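PDB 2XIG: ferric uptake regulation protein from Helicobacter pylori, which is a transcriptional repressor that probably acts globally, using ferrous iron as cofactor to bind the operators of the genes it controls. Local coordinates for residues C[43-48]-C[87-92]. The protein carries 2 engineered substitutions. Numbering follows the deposited sequence.
Sequences LSPEEI and RRYEIA. With ZN (zinc ion), chain L.
A single antiparallel bridge joins Leu43 to Tyr89, and the chain turns into a helix directly after it. Leu43 N donates to Tyr89 O (2.9 Å), while Tyr89 N returns a bond to Leu43 O (2.7 Å). Leu43 O also receives a CA-H...O contact from Arg88 and lies at the edge of the Tyr89 ring. One residue on, Ser44 and Glu47 form a capping box: Ser44 N donates to the anti lone pair of Glu47 OE1 (3.0 Å). Ser44 OG, set between the backbone N and the carbonyl carbon (chi1 66°), accepts from Glu47 N (3.2 Å). In the winged-helix DNA-binding domain, Leu43, just ahead of helix 45-52, thus pairs with the second strand of the wing hairpin 77-82/86-91, on its edge away from 77-82. Arg88 lays one guanidinium face over Ser44 CB, its NH2 making a long salt bridge to Glu47 OE1 (3.8 Å), the carboxylate and guanidinium planes 64° apart. Pro45 crosses the Tyr89 side chain at about a right angle, CG to CE2 3.9 Å, and both pack on Leu68 of helix 61-73. The Glu90 side chain leads away from 43-48 and chelates zinc through OE2 (2.0 Å) and OE1 (2.6 Å); His97, His99 and His42, which touches Arg88, complete the site.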
loop_
_atom_site.group_PDB
_atom_site.type_symbol
_atom_site.label_atom_id
_atom_site.label_comp_id
_atom_site.label_asym_id
_atom_site.label_seq_id
_atom_site.Cartn_x
_atom_site.Cartn_y
_atom_site.Cartn_z
ATOM N N LEU C 43 -12.503 18.898 1.229
ATOM C CA LEU C 43 -11.832 19.110 2.511
ATOM C C LEU C 43 -11.779 17.859 3.379
ATOM O O LEU C 43 -12.728 17.087 3.424
ATOM C CB LEU C 43 -12.523 20.238 3.281
ATOM C CG LEU C 43 -12.446 21.631 2.650
ATOM C CD1 LEU C 43 -13.204 22.645 3.505
ATOM C CD2 LEU C 43 -10.996 22.059 2.459
ATOM N N SER C 44 -10.660 17.667 4.076
ATOM C CA SER C 44 -10.564 16.599 5.058
ATOM C C SER C 44 -11.211 17.044 6.363
ATOM O O SER C 44 -11.343 18.237 6.620
ATOM C CB SER C 44 -9.091 16.244 5.311
ATOM O OG SER C 44 -8.437 17.331 5.934
ATOM N N PRO C 45 -11.617 16.083 7.201
ATOM C CA PRO C 45 -12.129 16.440 8.525
ATOM C C PRO C 45 -11.158 17.329 9.311
ATOM O O PRO C 45 -11.606 18.244 9.999
ATOM C CB PRO C 45 -12.296 15.081 9.206
ATOM C CG PRO C 45 -12.530 14.134 8.077
ATOM C CD PRO C 45 -11.648 14.629 6.966
ATOM N N GLU C 46 -9.854 17.068 9.208
ATOM C CA GLU C 46 -8.862 17.904 9.879
ATOM C C GLU C 46 -8.945 19.359 9.421
ATOM O O GLU C 46 -8.941 20.270 10.238
ATOM C CB GLU C 46 -7.444 17.355 9.646
ATOM C CG GLU C 46 -7.157 16.043 10.371
ATOM C CD GLU C 46 -5.911 15.325 9.850
ATOM O OE1 GLU C 46 -5.954 14.797 8.719
ATOM O OE2 GLU C 46 -4.893 15.272 10.576
ATOM N N GLU C 47 -9.020 19.575 8.112
ATOM C CA GLU C 47 -9.085 20.933 7.575
ATOM C C GLU C 47 -10.367 21.649 7.982
ATOM O O GLU C 47 -10.369 22.844 8.277
ATOM C CB GLU C 47 -9.006 20.902 6.054
ATOM C CG GLU C 47 -7.714 20.377 5.503
ATOM C CD GLU C 47 -7.713 20.405 3.995
ATOM O OE1 GLU C 47 -8.524 19.674 3.381
ATOM O OE2 GLU C 47 -6.897 21.161 3.428
ATOM N N ILE C 48 -11.473 20.917 7.971
ATOM C CA ILE C 48 -12.740 21.475 8.414
ATOM C C ILE C 48 -12.644 21.892 9.879
ATOM O O ILE C 48 -13.150 22.945 10.273
ATOM C CB ILE C 48 -13.895 20.472 8.192
ATOM C CG1 ILE C 48 -14.123 20.267 6.694
ATOM C CG2 ILE C 48 -15.175 20.942 8.870
ATOM C CD1 ILE C 48 -14.891 18.990 6.353
ATOM N N ARG C 87 -10.263 10.371 3.305
ATOM C CA ARG C 87 -11.642 10.807 3.084
ATOM C C ARG C 87 -11.685 12.318 2.939
ATOM O O ARG C 87 -11.113 13.042 3.751
ATOM C CB ARG C 87 -12.555 10.357 4.228
ATOM C CG ARG C 87 -12.837 8.862 4.250
ATOM C CD ARG C 87 -13.643 8.449 5.486
ATOM N NE ARG C 87 -15.082 8.644 5.312
ATOM C CZ ARG C 87 -15.932 7.685 4.957
ATOM N NH1 ARG C 87 -15.491 6.457 4.738
ATOM N NH2 ARG C 87 -17.224 7.952 4.820
ATOM N N ARG C 88 -12.351 12.799 1.893
ATOM C CA ARG C 88 -12.505 14.229 1.717
ATOM C C ARG C 88 -13.956 14.559 1.365
ATOM O O ARG C 88 -14.639 13.757 0.742
ATOM C CB ARG C 88 -11.522 14.768 0.676
ATOM C CG ARG C 88 -10.093 14.839 1.229
ATOM C CD ARG C 88 -9.125 15.534 0.313
ATOM N NE ARG C 88 -8.176 16.347 1.074
ATOM C CZ ARG C 88 -7.215 15.851 1.847
ATOM N NH1 ARG C 88 -7.072 14.544 1.964
ATOM N NH2 ARG C 88 -6.397 16.662 2.507
ATOM N N TYR C 89 -14.403 15.730 1.790
ATOM C CA TYR C 89 -15.828 16.057 1.761
ATOM C C TYR C 89 -16.135 17.294 0.935
ATOM O O TYR C 89 -15.308 18.200 0.805
ATOM C CB TYR C 89 -16.347 16.268 3.189
ATOM C CG TYR C 89 -16.387 15.007 4.025
ATOM C CD1 TYR C 89 -17.550 14.263 4.128
ATOM C CD2 TYR C 89 -15.258 14.559 4.712
ATOM C CE1 TYR C 89 -17.598 13.112 4.888
ATOM C CE2 TYR C 89 -15.293 13.405 5.468
ATOM C CZ TYR C 89 -16.465 12.686 5.552
ATOM O OH TYR C 89 -16.516 11.539 6.299
ATOM N N GLU C 90 -17.351 17.336 0.395
ATOM C CA GLU C 90 -17.793 18.494 -0.348
ATOM C C GLU C 90 -19.299 18.631 -0.209
ATOM O O GLU C 90 -20.004 17.672 0.126
ATOM C CB GLU C 90 -17.426 18.351 -1.821
ATOM C CG GLU C 90 -17.970 17.081 -2.450
ATOM C CD GLU C 90 -17.581 16.947 -3.910
ATOM O OE1 GLU C 90 -17.591 17.973 -4.625
ATOM O OE2 GLU C 90 -17.267 15.811 -4.334
ATOM N N ILE C 91 -19.788 19.832 -0.472
ATOM C CA ILE C 91 -21.214 20.097 -0.394
ATOM C C ILE C 91 -21.915 19.286 -1.491
ATOM O O ILE C 91 -21.391 19.143 -2.594
ATOM C CB ILE C 91 -21.474 21.618 -0.535
ATOM C CG1 ILE C 91 -22.863 22.003 -0.017
ATOM C CG2 ILE C 91 -21.207 22.090 -1.964
ATOM C CD1 ILE C 91 -23.020 21.866 1.489
ATOM N N ALA C 92 -23.079 18.723 -1.176
ATOM C CA ALA C 92 -23.786 17.844 -2.104
ATOM C C ALA C 92 -24.467 18.627 -3.225
ATOM O O ALA C 92 -24.709 18.089 -4.301
ATOM C CB ALA C 92 -24.811 16.996 -1.357
HETATM ZN ZN ZN L . -16.181 16.308 -5.987
#